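Local coordinates for rieske iron-sulfur protein soxF (Sulfolobus acidocaldarius, PDB 1JM1), which probably carries electrons in the respiratory chain through a Rieske-type [2Fe-2S] cluster, at residues C30-F34 against F45-A51; F34-P38 against A164-N168; L97-L101 against Y193-N197; Q100-Q104 against L122-C126; H127-L133 against G142-L148. One frame throughout, in Å; residues are numbered along the deposited sequence.

Contacts 1 and 2 start from the same strand, 32-36, and share Phe34; their centres lie about 14 Å apart. Contact 1 closes the hairpin 32-36/43-48, whereas contact 2 carries the end of that strand to the separate sheet containing strand 161-167. The other three contacts all touch the [2Fe-2S] cluster. Contacts 3 and 4, whose centres are about 8 Å apart, share Gln100 and Leu101 and are joined by the Cys99-Cys126 disulfide; contacts 4 and 5 use neighbouring strands, 121-123 and 130-132. Along the chain, contacts 4 and 5 follow contact 1, and contact 5 is nested within contact 3. Phe34 and Phe45 pack on contact 4, connecting the hairpin to the cluster-binding region.

Contact 1 (C30-F34 against F45-A51); sequences CAVYF and FLVDLQA
Ala31 meets the second segment with both its methyl and its carbonyl. The methyl CB packs on Ala51 CB at 3.9 Å, at the first turn of helix 49-53. The carbonyl O accepts the amide of Asp48, with an N-O distance of 3.1 Å and the donor lying in the carbonyl plane. The same oxygen receives the CA-H of Val47, CA to O 3.2 Å. Val32 follows as the non-hydrogen-bonded partner of Val47, and its CG1, anti to the backbone N (chi1 175°), reaches Phe45 CB at 3.9 Å. Tyr33 is the hydrogen-bonded partner of Leu46, and each amide serves the other's carbonyl: Tyr33 N to Leu46 O is 2.9 Å and Leu46 N to Tyr33 O is 2.8 Å. Their side chains share one face of the sheet but touch chiefly near the backbone, CB to CB 4.1 Å, before the tyrosine ring turns away. Phe34 shares the other face with Val32, Val47 and Phe45. Its ring offers a face to Phe45 CB, which sits 4.2 Å from the centroid and 28° off the normal, a CH-pi contact. Phe45 CG, placed between its own N and carbonyl carbon (chi1 64°), directs the second ring obliquely past Phe34 CE2 and Val32 CG1. This antiparallel hairpin leads directly into a helix, where Asp48 is the N-cap and its OD1 accepts Ala51 N from above the carboxylate plane. Asp48 thus makes the last backbone bond to segment 30-34 with its amide and caps the helix with its carboxylate, which probably steadies the strand-to-helix turn.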
# COMPACT_ATOMS: atom_id res chain seq x y z
N CYS A 30 0.74 13.08 -10.06
CA CYS A 30 0.23 11.79 -9.58
C CYS A 30 1.15 11.24 -8.50
O CYS A 30 2.29 10.97 -8.77
CB CYS A 30 0.11 10.85 -10.76
SG CYS A 30 -0.54 9.25 -10.31
N ALA A 31 0.61 11.13 -7.24
CA ALA A 31 1.40 10.70 -6.08
C ALA A 31 1.28 9.25 -5.77
O ALA A 31 1.73 8.81 -4.68
CB ALA A 31 0.96 11.51 -4.86
N VAL A 32 0.68 8.45 -6.66
CA VAL A 32 0.46 7.01 -6.48
C VAL A 32 1.22 6.28 -7.57
O VAL A 32 1.20 6.70 -8.73
CB VAL A 32 -1.10 6.72 -6.62
CG1 VAL A 32 -1.43 5.33 -6.57
CG2 VAL A 32 -1.82 7.50 -5.47
N TYR A 33 1.87 5.15 -7.21
CA TYR A 33 2.73 4.43 -8.12
C TYR A 33 2.48 2.95 -7.93
O TYR A 33 2.82 2.38 -6.88
CB TYR A 33 4.18 4.79 -7.89
CG TYR A 33 5.18 4.35 -8.87
CD1 TYR A 33 5.61 5.19 -9.90
CD2 TYR A 33 5.71 3.04 -8.86
CE1 TYR A 33 6.53 4.79 -10.84
CE2 TYR A 33 6.66 2.67 -9.80
CZ TYR A 33 7.03 3.57 -10.78
OH TYR A 33 8.04 3.23 -11.70
N PHE A 34 1.88 2.28 -8.92
CA PHE A 34 1.46 0.90 -8.78
C PHE A 34 2.59 -0.06 -9.07
O PHE A 34 3.47 0.24 -9.90
CB PHE A 34 0.28 0.58 -9.71
CG PHE A 34 -1.00 1.27 -9.24
CD1 PHE A 34 -1.32 2.51 -9.76
CD2 PHE A 34 -1.82 0.66 -8.32
CE1 PHE A 34 -2.50 3.12 -9.32
CE2 PHE A 34 -2.99 1.28 -7.88
CZ PHE A 34 -3.34 2.50 -8.39
N PHE A 45 0.35 -0.30 -4.18
CA PHE A 45 0.76 1.04 -4.62
C PHE A 45 1.64 1.68 -3.60
O PHE A 45 1.42 1.57 -2.39
CB PHE A 45 -0.47 1.91 -4.96
CG PHE A 45 -1.38 2.21 -3.81
CD1 PHE A 45 -1.26 3.35 -3.07
CD2 PHE A 45 -2.37 1.31 -3.43
CE1 PHE A 45 -2.06 3.59 -1.98
CE2 PHE A 45 -3.17 1.54 -2.33
CZ PHE A 45 -3.03 2.68 -1.61
N LEU A 46 2.61 2.44 -4.10
CA LEU A 46 3.32 3.45 -3.34
C LEU A 46 2.50 4.70 -3.33
O LEU A 46 1.83 5.02 -4.31
CB LEU A 46 4.71 3.86 -3.97
CG LEU A 46 5.75 2.91 -4.29
CD1 LEU A 46 7.01 3.62 -4.88
CD2 LEU A 46 6.25 2.18 -3.05
N VAL A 47 2.60 5.45 -2.23
CA VAL A 47 1.98 6.78 -2.16
C VAL A 47 2.90 7.69 -1.39
O VAL A 47 3.41 7.32 -0.32
CB VAL A 47 0.58 6.72 -1.56
CG1 VAL A 47 0.52 6.11 -0.16
CG2 VAL A 47 -0.09 8.12 -1.60
N ASP A 48 3.12 8.89 -1.93
CA ASP A 48 3.81 9.95 -1.20
C ASP A 48 2.74 10.70 -0.46
O ASP A 48 1.96 11.48 -1.04
CB ASP A 48 4.64 10.83 -2.10
CG ASP A 48 5.39 11.89 -1.29
OD1 ASP A 48 4.92 12.37 -0.28
OD2 ASP A 48 6.46 12.34 -1.81
N LEU A 49 2.62 10.46 0.87
CA LEU A 49 1.54 11.04 1.63
C LEU A 49 1.67 12.53 1.77
O LEU A 49 0.62 13.20 1.98
CB LEU A 49 1.34 10.37 2.97
CG LEU A 49 0.76 8.94 2.94
CD1 LEU A 49 0.63 8.37 4.33
CD2 LEU A 49 -0.63 8.89 2.29
N GLN A 50 2.85 13.10 1.68
CA GLN A 50 2.99 14.57 1.72
C GLN A 50 2.54 15.18 0.42
O GLN A 50 1.84 16.19 0.42
CB GLN A 50 4.45 14.91 2.09
CG GLN A 50 4.68 16.44 2.10
CD GLN A 50 6.09 16.75 2.64
OE1 GLN A 50 6.11 17.62 3.47
NE2 GLN A 50 7.11 16.21 2.11
N ALA A 51 2.94 14.60 -0.73
CA ALA A 51 2.43 15.11 -1.98
C ALA A 51 0.91 15.01 -2.04
O ALA A 51 0.23 15.92 -2.52
CB ALA A 51 3.09 14.36 -3.15

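Contact 2 (F34-P38 against A164-N168); sequences FFAYP and AVGTN
Ala164 touches Tyr37 with its methyl, which lies over one face of the ring: CB is 3.5 Å from the centroid and 9° off the normal, a nearly vertical CH-pi contact. The opposite face is covered by Pro38 CB, 3.8 Å above the ring plane. The peptide between Tyr37 and Pro38 is cis, which folds the proline back onto the ring it follows, and the phenol is thus held flat between two aliphatic carbons. The same alanine methyl also reaches the Phe35 ring, 4.1 Å from CE1, while Ala164 O lies 3.4 Å from Tyr37 CE1. At Val165 the strand departs from regular pairing, because Val165 and Gly166 both face Ile152 of strand 151-155, a classic beta bulge. The tyrosine hydroxyl lies against this irregularity, with Tyr37 OH 3.0 Å from Val165 C. Gly166 N is 3.1 Å from Tyr37 OH, but the angle is too poor for a hydrogen bond; the hydroxyl is bonded instead to Pro11 O. With CG anti to the backbone N (chi1 179°), Tyr37 extends from the end of strand 32-36 across to the other sheet. Thr167 comes last, its CG2 near the plane of the ring at the edge, 4.5 Å from Tyr37 CE2. The threonine hydroxyl makes its hydrogen bond elsewhere, to Ala169 O.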
# COMPACT_ATOMS: atom_id res chain seq x y z
N PHE A 34 1.88 2.28 -8.92
CA PHE A 34 1.46 0.90 -8.78
C PHE A 34 2.59 -0.06 -9.07
O PHE A 34 3.47 0.24 -9.90
CB PHE A 34 0.28 0.58 -9.71
CG PHE A 34 -1.00 1.27 -9.24
CD1 PHE A 34 -1.32 2.51 -9.76
CD2 PHE A 34 -1.82 0.66 -8.32
CE1 PHE A 34 -2.50 3.12 -9.32
CE2 PHE A 34 -2.99 1.28 -7.88
CZ PHE A 34 -3.34 2.50 -8.39
N PHE A 35 2.53 -1.21 -8.42
CA PHE A 35 3.49 -2.30 -8.61
C PHE A 35 2.81 -3.59 -8.14
O PHE A 35 1.65 -3.53 -7.66
CB PHE A 35 4.82 -2.03 -7.87
CG PHE A 35 4.73 -1.95 -6.38
CD1 PHE A 35 5.12 -3.00 -5.57
CD2 PHE A 35 4.28 -0.80 -5.74
CE1 PHE A 35 5.12 -2.91 -4.20
CE2 PHE A 35 4.26 -0.70 -4.36
CZ PHE A 35 4.68 -1.75 -3.58
N ALA A 36 3.46 -4.71 -8.27
CA ALA A 36 2.98 -5.98 -7.74
C ALA A 36 4.02 -6.54 -6.79
O ALA A 36 5.23 -6.42 -7.05
CB ALA A 36 2.73 -7.00 -8.84
N TYR A 37 3.57 -7.13 -5.69
CA TYR A 37 4.50 -7.64 -4.69
C TYR A 37 3.75 -8.45 -3.64
O TYR A 37 2.67 -8.02 -3.22
CB TYR A 37 5.15 -6.45 -3.92
CG TYR A 37 6.13 -6.89 -2.85
CD1 TYR A 37 7.43 -7.27 -3.16
CD2 TYR A 37 5.72 -6.95 -1.51
CE1 TYR A 37 8.30 -7.70 -2.18
CE2 TYR A 37 6.60 -7.39 -0.54
CZ TYR A 37 7.90 -7.76 -0.89
OH TYR A 37 8.72 -8.19 0.12
N PRO A 38 4.35 -9.53 -3.12
CA PRO A 38 5.59 -10.17 -3.57
C PRO A 38 5.49 -10.98 -4.82
O PRO A 38 6.53 -11.39 -5.33
CB PRO A 38 6.00 -11.01 -2.34
CG PRO A 38 4.65 -11.39 -1.73
CD PRO A 38 3.83 -10.16 -1.87
N ALA A 164 10.48 -3.01 -1.82
CA ALA A 164 9.48 -3.66 -1.00
C ALA A 164 10.13 -4.88 -0.35
O ALA A 164 10.80 -5.64 -1.02
CB ALA A 164 8.29 -4.08 -1.86
N VAL A 165 9.93 -5.00 0.96
CA VAL A 165 10.64 -6.04 1.76
C VAL A 165 9.74 -6.86 2.64
O VAL A 165 10.22 -7.82 3.26
CB VAL A 165 11.80 -5.41 2.56
CG1 VAL A 165 12.82 -4.80 1.60
CG2 VAL A 165 11.31 -4.41 3.60
N GLY A 166 8.46 -6.53 2.78
CA GLY A 166 7.56 -7.37 3.54
C GLY A 166 6.16 -6.76 3.54
O GLY A 166 5.91 -5.78 2.88
N THR A 167 5.27 -7.38 4.33
CA THR A 167 3.97 -6.80 4.61
C THR A 167 3.69 -6.95 6.08
O THR A 167 4.26 -7.81 6.74
CB THR A 167 2.82 -7.39 3.77
OG1 THR A 167 2.56 -8.74 4.18
CG2 THR A 167 3.14 -7.38 2.29
N ASN A 168 2.78 -6.13 6.61
CA ASN A 168 2.40 -6.24 8.01
C ASN A 168 1.29 -7.23 8.26
O ASN A 168 0.98 -7.54 9.42
CB ASN A 168 2.03 -4.89 8.63
CG ASN A 168 0.76 -4.28 8.05
OD1 ASN A 168 0.27 -4.74 7.00
ND2 ASN A 168 0.25 -3.25 8.70

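Contact 3 (L97-L101 against Y193-N197); sequences LGCQL and YSVPN. With FES (Fe2/s2 (inorganic) cluster), chain C.
Tyr193 and Gln100 run past each other in opposite directions, each making a hydrogen bond to the backbone of the facing segment. In the tyrosine conformer described here, OH donates to Gly98 O at 2.7 Å, meeting a lone pair in the carbonyl plane. Gln100 NE2 donates to Ser194 O at 2.9 Å in an almost straight bond (N-H...O 176°), nearly along the C=O axis and within the amide plane. Where the two side chains pass, the amide stands 85° from the ring, and Gln100 OE1 lies at the ring edge, 3.6 Å from Tyr193 CB. A water reinforces this grip, donating to Gln100 OE1 and accepting from Ser194 N at 3.0 Å. Segment 97-101 belongs to the first cluster-binding loop of the Rieske fold, which supplies Cys94 and His96 to the iron atoms and is tied by the Cys99-Cys126 disulfide to the second loop. Its backbone wraps the cluster, with Leu97 N 3.3 Å and Cys99 N 3.6 Å from the bridging sulfide S2. Gly98, in a positive-phi conformation, turns its carbonyl outward to the phenol. Further out, the glutamine is positioned by Asp92, whose OD2 is a second acceptor for Gln100 NE2. The Gln100 chain is extended, with CG anti to the backbone N (chi1 -172°), which carries the amide across to the far loop. Pro43 of strand 43-48 touches both Tyr193 and Gln100.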
# COMPACT_ATOMS: atom_id res chain seq x y z
N LEU A 97 -14.08 -7.77 0.49
CA LEU A 97 -14.48 -8.77 -0.50
C LEU A 97 -13.63 -8.72 -1.72
O LEU A 97 -14.01 -9.22 -2.80
CB LEU A 97 -15.97 -8.69 -0.83
CG LEU A 97 -16.73 -10.00 -0.83
CD1 LEU A 97 -16.72 -10.70 0.55
CD2 LEU A 97 -18.13 -9.75 -1.34
N GLY A 98 -12.37 -8.22 -1.65
CA GLY A 98 -11.42 -8.44 -2.71
C GLY A 98 -11.57 -7.58 -3.92
O GLY A 98 -10.92 -7.86 -4.96
N CYS A 99 -12.38 -6.50 -3.89
CA CYS A 99 -12.30 -5.57 -5.00
C CYS A 99 -10.95 -4.89 -5.05
O CYS A 99 -10.31 -4.67 -4.02
CB CYS A 99 -13.42 -4.51 -4.88
SG CYS A 99 -15.00 -5.25 -5.41
N GLN A 100 -10.53 -4.52 -6.24
CA GLN A 100 -9.32 -3.74 -6.42
C GLN A 100 -9.63 -2.29 -6.14
O GLN A 100 -10.62 -1.73 -6.61
CB GLN A 100 -8.76 -3.97 -7.83
CG GLN A 100 -7.42 -3.35 -8.01
CD GLN A 100 -6.68 -3.81 -9.23
OE1 GLN A 100 -7.18 -4.57 -10.06
NE2 GLN A 100 -5.43 -3.41 -9.35
N LEU A 101 -8.78 -1.64 -5.36
CA LEU A 101 -9.06 -0.31 -4.85
C LEU A 101 -8.61 0.76 -5.84
O LEU A 101 -7.45 0.74 -6.30
CB LEU A 101 -8.36 -0.11 -3.50
CG LEU A 101 -8.90 -0.99 -2.39
CD1 LEU A 101 -7.92 -1.02 -1.21
CD2 LEU A 101 -10.28 -0.56 -1.91
N TYR A 193 -5.76 -9.77 -10.88
CA TYR A 193 -5.72 -8.32 -10.89
C TYR A 193 -4.55 -7.84 -11.76
O TYR A 193 -3.40 -8.41 -11.66
CB TYR A 193 -5.49 -7.75 -9.49
CG TYR A 193 -6.44 -8.26 -8.44
CD1 TYR A 193 -6.07 -9.29 -7.60
CD2 TYR A 193 -7.70 -7.73 -8.30
CE1 TYR A 193 -6.93 -9.75 -6.63
CE2 TYR A 193 -8.60 -8.18 -7.31
CZ TYR A 193 -8.21 -9.19 -6.49
OH TYR A 193 -9.01 -9.73 -5.52
N SER A 194 -4.87 -6.89 -12.51
CA SER A 194 -3.80 -6.10 -13.23
C SER A 194 -3.25 -4.90 -12.40
O SER A 194 -3.77 -4.40 -11.50
CB SER A 194 -4.22 -5.65 -14.59
OG SER A 194 -5.55 -5.18 -14.49
N VAL A 195 -2.15 -4.42 -12.84
CA VAL A 195 -1.33 -3.38 -12.28
C VAL A 195 -1.48 -2.21 -13.24
O VAL A 195 -1.10 -2.30 -14.42
CB VAL A 195 0.16 -3.75 -12.15
CG1 VAL A 195 0.99 -2.60 -11.61
CG2 VAL A 195 0.32 -4.98 -11.19
N PRO A 196 -2.08 -1.11 -12.79
CA PRO A 196 -2.20 0.10 -13.66
C PRO A 196 -0.87 0.64 -14.15
O PRO A 196 0.14 0.50 -13.41
CB PRO A 196 -2.85 1.13 -12.72
CG PRO A 196 -3.62 0.21 -11.79
CD PRO A 196 -2.74 -0.99 -11.49
N ASN A 197 -0.86 1.18 -15.37
CA ASN A 197 0.36 1.87 -15.85
C ASN A 197 0.54 3.18 -15.09
O ASN A 197 -0.36 3.87 -14.72
CB ASN A 197 0.29 2.13 -17.36
CG ASN A 197 0.29 0.85 -18.22
OD1 ASN A 197 0.95 -0.15 -17.94
ND2 ASN A 197 -0.48 0.98 -19.31
FE1 FES C . -14.23 -3.32 -0.84
FE2 FES C . -16.48 -4.70 -0.17
S1 FES C . -15.92 -2.61 0.50
S2 FES C . -14.85 -5.36 -1.59
O HOH W 1 -7.73 -5.96 -12.75

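Contact 4 (Q100-Q104 against L122-C126); sequences QLPAQ and LHCPC. With FES (Fe2/s2 (inorganic) cluster), chain C.
Apolar side chains make this contact, joining the loop 100-104 to the end of strand 121-123 and the second cluster-binding loop that follows it. Leu101 uses both of its branches. CD1 packs on Leu122 CD2 at 3.8 Å, the two leucines crossing at a slant, while CD2 presses on Cys124 CB at 3.5 Å, tighter than usual van der Waals contact. The other branch of Leu122 turns to Ala103, CD1 to CA 3.7 Å. The proline pair is tighter still: Pro102 and Pro125 point their rings at one another and their CD atoms approach to 3.4 Å. Pro102 is the centre of an inverse gamma turn, in which Ala103 N makes a weak bond to Leu101 O, and its ring faces Pro125 of the cluster loop. Cys124 begins the Cys-Pro-Cys-His part of the Rieske cluster motif; its SG binds iron FE1 at 2.3 Å, and Cys94 completes the protein ligands of that iron. The sulfur stands anti to the backbone N (chi1 -176°), reaching over to the metal while CB stays against the leucine. Cys124 SG also accepts Cys126 N at 3.5 Å, a long N-H...S bond within the loop, nearly straight at the hydrogen. Cys126 itself is joined by a disulfide to Cys99 of the first loop. Phe45 of strand 43-48 touches both Ala103 and Leu122.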
# COMPACT_ATOMS: atom_id res chain seq x y z
N GLN A 100 -10.53 -4.52 -6.24
CA GLN A 100 -9.32 -3.74 -6.42
C GLN A 100 -9.63 -2.29 -6.14
O GLN A 100 -10.62 -1.73 -6.61
CB GLN A 100 -8.76 -3.97 -7.83
CG GLN A 100 -7.42 -3.35 -8.01
CD GLN A 100 -6.68 -3.81 -9.23
OE1 GLN A 100 -7.18 -4.57 -10.06
NE2 GLN A 100 -5.43 -3.41 -9.35
N LEU A 101 -8.78 -1.64 -5.36
CA LEU A 101 -9.06 -0.31 -4.85
C LEU A 101 -8.61 0.76 -5.84
O LEU A 101 -7.45 0.74 -6.30
CB LEU A 101 -8.36 -0.11 -3.50
CG LEU A 101 -8.90 -0.99 -2.39
CD1 LEU A 101 -7.92 -1.02 -1.21
CD2 LEU A 101 -10.28 -0.56 -1.91
N PRO A 102 -9.47 1.73 -6.14
CA PRO A 102 -9.13 2.76 -7.15
C PRO A 102 -8.32 3.91 -6.56
O PRO A 102 -8.76 5.06 -6.51
CB PRO A 102 -10.52 3.21 -7.67
CG PRO A 102 -11.40 3.06 -6.45
CD PRO A 102 -10.89 1.79 -5.74
N ALA A 103 -7.11 3.58 -6.10
CA ALA A 103 -6.24 4.57 -5.51
C ALA A 103 -5.79 5.64 -6.49
O ALA A 103 -5.33 6.70 -6.09
CB ALA A 103 -5.02 3.90 -4.89
N GLN A 104 -5.94 5.36 -7.78
CA GLN A 104 -5.57 6.32 -8.83
C GLN A 104 -6.64 7.38 -9.10
O GLN A 104 -6.38 8.33 -9.78
CB GLN A 104 -5.26 5.60 -10.18
CG GLN A 104 -6.44 4.92 -10.88
CD GLN A 104 -6.94 3.66 -10.41
OE1 GLN A 104 -6.66 3.13 -9.37
NE2 GLN A 104 -7.96 3.08 -11.09
N LEU A 122 -8.92 6.05 1.49
CA LEU A 122 -9.12 5.24 0.31
C LEU A 122 -10.47 4.49 0.42
O LEU A 122 -10.64 3.65 1.34
CB LEU A 122 -7.97 4.28 0.14
CG LEU A 122 -8.01 3.36 -1.08
CD1 LEU A 122 -8.24 4.11 -2.39
CD2 LEU A 122 -6.69 2.57 -1.15
N HIS A 123 -11.41 4.84 -0.44
CA HIS A 123 -12.80 4.40 -0.38
C HIS A 123 -13.07 3.37 -1.49
O HIS A 123 -12.93 3.69 -2.69
CB HIS A 123 -13.68 5.67 -0.50
CG HIS A 123 -15.14 5.47 -0.46
ND1 HIS A 123 -15.94 6.54 -0.06
CD2 HIS A 123 -15.98 4.46 -0.75
CE1 HIS A 123 -17.18 6.12 -0.16
NE2 HIS A 123 -17.29 4.86 -0.57
N CYS A 124 -13.47 2.18 -1.10
CA CYS A 124 -13.73 1.09 -2.03
C CYS A 124 -15.09 1.24 -2.66
O CYS A 124 -16.10 1.43 -1.96
CB CYS A 124 -13.70 -0.25 -1.26
SG CYS A 124 -13.90 -1.65 -2.43
N PRO A 125 -15.21 1.13 -3.99
CA PRO A 125 -16.52 1.28 -4.65
C PRO A 125 -17.45 0.13 -4.38
O PRO A 125 -18.68 0.30 -4.60
CB PRO A 125 -16.14 1.34 -6.14
CG PRO A 125 -14.87 0.53 -6.22
CD PRO A 125 -14.11 0.89 -4.94
N CYS A 126 -17.00 -1.05 -4.02
CA CYS A 126 -17.91 -2.19 -4.00
C CYS A 126 -18.90 -2.11 -2.85
O CYS A 126 -20.10 -2.23 -3.08
CB CYS A 126 -17.11 -3.50 -4.01
SG CYS A 126 -16.25 -3.65 -5.62
FE1 FES C . -14.23 -3.32 -0.84
FE2 FES C . -16.48 -4.70 -0.17
S1 FES C . -15.92 -2.61 0.50
S2 FES C . -14.85 -5.36 -1.59

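Contact 5 (H127-L133 against G142-L148); sequences HGSIYAL and GPAPRPL. With FES (Fe2/s2 (inorganic) cluster), chain C.
Tyr131 and Leu148 form the densely packed, buried end of this contact. Leu148 CB lies over one face of the phenol ring, 3.9 Å from its centroid and displaced toward the rim, a CH-pi contact in which the side chains cross at about a right angle. Arg146 O approaches the ring edge in its plane, 3.8 Å from CE2. Ala144 CB fits against the hydroxyl end, 3.3 Å from Tyr131 OH, whose own hydrogen bond is to Val95 N in the first cluster loop. Leu133 extends the apolar patch, CD2 to Leu148 CD2 4.1 Å, and Phe90 of strand 87-91 touches both leucines. Toward the cluster a single weak polar bond joins the segments. Ser129 OG accepts Ala144 N at 3.0 Å, bent to 131° at the hydrogen. OG stands beside the backbone N (chi1 -63°), which also leaves it 3.1 Å from the bridging sulfide S1. Gly142 then passes close by the backbone of Ser129, its bare CA suiting the tight approach. The opposite end is open to solvent: His127 and Pro143 are both exposed, yet Pro143 CD comes to 3.3 Å from His127 O. The imidazole leads away from the proline to the metal, where ND1 binds iron FE2 at 2.1 Å, with His96 as the other protein ligand of that iron. Segment 142-148 opens with Gly-Pro-Ala-Pro, the proline loop that helps to cover the cluster in Rieske proteins, next to the second cluster-binding loop, whose serine, as in relatives, probably hydrogen-bonds the bridging sulfide and raises the reduction potential.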
# COMPACT_ATOMS: atom_id res chain seq x y z
N HIS A 127 -18.42 -1.88 -1.62
CA HIS A 127 -19.31 -1.81 -0.45
C HIS A 127 -18.95 -0.64 0.47
O HIS A 127 -19.48 -0.56 1.57
CB HIS A 127 -19.47 -3.12 0.35
CG HIS A 127 -19.56 -4.32 -0.54
ND1 HIS A 127 -18.40 -4.98 -0.94
CD2 HIS A 127 -20.60 -4.90 -1.13
CE1 HIS A 127 -18.80 -5.93 -1.76
NE2 HIS A 127 -20.11 -5.92 -1.90
N GLY A 128 -18.11 0.30 0.05
CA GLY A 128 -17.90 1.52 0.80
C GLY A 128 -16.95 1.42 1.98
O GLY A 128 -16.94 2.34 2.84
N SER A 129 -16.09 0.41 2.06
CA SER A 129 -15.02 0.44 3.04
C SER A 129 -14.12 1.62 2.81
O SER A 129 -13.74 1.91 1.67
CB SER A 129 -14.20 -0.85 3.00
OG SER A 129 -14.96 -1.96 3.34
N ILE A 130 -13.75 2.31 3.90
CA ILE A 130 -12.82 3.44 3.83
C ILE A 130 -11.65 3.15 4.75
O ILE A 130 -11.84 2.94 5.95
CB ILE A 130 -13.47 4.78 4.16
CG1 ILE A 130 -14.71 5.03 3.25
CG2 ILE A 130 -12.47 5.91 4.05
CD1 ILE A 130 -15.43 6.34 3.52
N TYR A 131 -10.46 3.20 4.17
CA TYR A 131 -9.19 2.97 4.88
C TYR A 131 -8.46 4.28 5.05
O TYR A 131 -8.23 5.01 4.09
CB TYR A 131 -8.34 2.01 4.09
CG TYR A 131 -8.98 0.67 3.77
CD1 TYR A 131 -9.53 0.43 2.51
CD2 TYR A 131 -9.06 -0.32 4.73
CE1 TYR A 131 -10.11 -0.80 2.24
CE2 TYR A 131 -9.60 -1.56 4.45
CZ TYR A 131 -10.12 -1.79 3.19
OH TYR A 131 -10.62 -3.04 2.93
N ALA A 132 -8.08 4.59 6.31
CA ALA A 132 -7.40 5.83 6.63
C ALA A 132 -5.90 5.58 6.52
O ALA A 132 -5.26 5.08 7.45
CB ALA A 132 -7.80 6.28 8.01
N LEU A 133 -5.32 5.87 5.34
CA LEU A 133 -3.92 5.52 5.08
C LEU A 133 -2.96 6.19 6.06
O LEU A 133 -1.98 5.57 6.48
CB LEU A 133 -3.55 5.88 3.65
CG LEU A 133 -4.42 5.26 2.56
CD1 LEU A 133 -3.80 5.58 1.19
CD2 LEU A 133 -4.58 3.75 2.72
N GLY A 142 -17.64 1.54 6.67
CA GLY A 142 -17.90 0.41 5.82
C GLY A 142 -17.52 -0.89 6.46
O GLY A 142 -17.15 -0.96 7.62
N PRO A 143 -17.67 -1.97 5.70
CA PRO A 143 -17.69 -3.31 6.28
C PRO A 143 -16.36 -4.03 6.41
O PRO A 143 -16.31 -5.13 7.00
CB PRO A 143 -18.66 -4.09 5.33
CG PRO A 143 -18.41 -3.45 4.01
CD PRO A 143 -18.25 -1.99 4.33
N ALA A 144 -15.25 -3.52 5.91
CA ALA A 144 -14.00 -4.23 5.95
C ALA A 144 -13.67 -4.58 7.39
O ALA A 144 -13.79 -3.73 8.29
CB ALA A 144 -12.86 -3.41 5.35
N PRO A 145 -13.25 -5.80 7.65
CA PRO A 145 -13.10 -6.24 9.05
C PRO A 145 -11.75 -6.02 9.65
O PRO A 145 -11.56 -6.34 10.84
CB PRO A 145 -13.42 -7.75 8.94
CG PRO A 145 -12.84 -8.11 7.60
CD PRO A 145 -13.24 -6.96 6.72
N ARG A 146 -10.79 -5.48 8.92
CA ARG A 146 -9.43 -5.30 9.39
C ARG A 146 -8.76 -4.26 8.51
O ARG A 146 -9.25 -3.96 7.41
CB ARG A 146 -8.67 -6.61 9.37
CG ARG A 146 -8.52 -7.23 7.98
CD ARG A 146 -7.96 -8.62 8.08
NE ARG A 146 -7.74 -9.29 6.77
CZ ARG A 146 -6.62 -9.33 6.12
NH1 ARG A 146 -5.55 -8.66 6.50
NH2 ARG A 146 -6.56 -10.06 4.99
N PRO A 147 -7.63 -3.72 8.96
CA PRO A 147 -6.96 -2.65 8.20
C PRO A 147 -6.40 -3.13 6.87
O PRO A 147 -6.02 -4.29 6.67
CB PRO A 147 -5.84 -2.20 9.14
CG PRO A 147 -6.34 -2.56 10.52
CD PRO A 147 -7.02 -3.89 10.30
N LEU A 148 -6.24 -2.18 5.95
CA LEU A 148 -5.59 -2.45 4.68
C LEU A 148 -4.12 -2.80 4.90
O LEU A 148 -3.41 -2.02 5.53
CB LEU A 148 -5.71 -1.22 3.77
CG LEU A 148 -5.22 -1.43 2.34
CD1 LEU A 148 -6.11 -2.43 1.61
CD2 LEU A 148 -5.25 -0.09 1.60
FE1 FES C . -14.23 -3.32 -0.84
FE2 FES C . -16.48 -4.70 -0.17
S1 FES C . -15.92 -2.61 0.50
S2 FES C . -14.85 -5.36 -1.59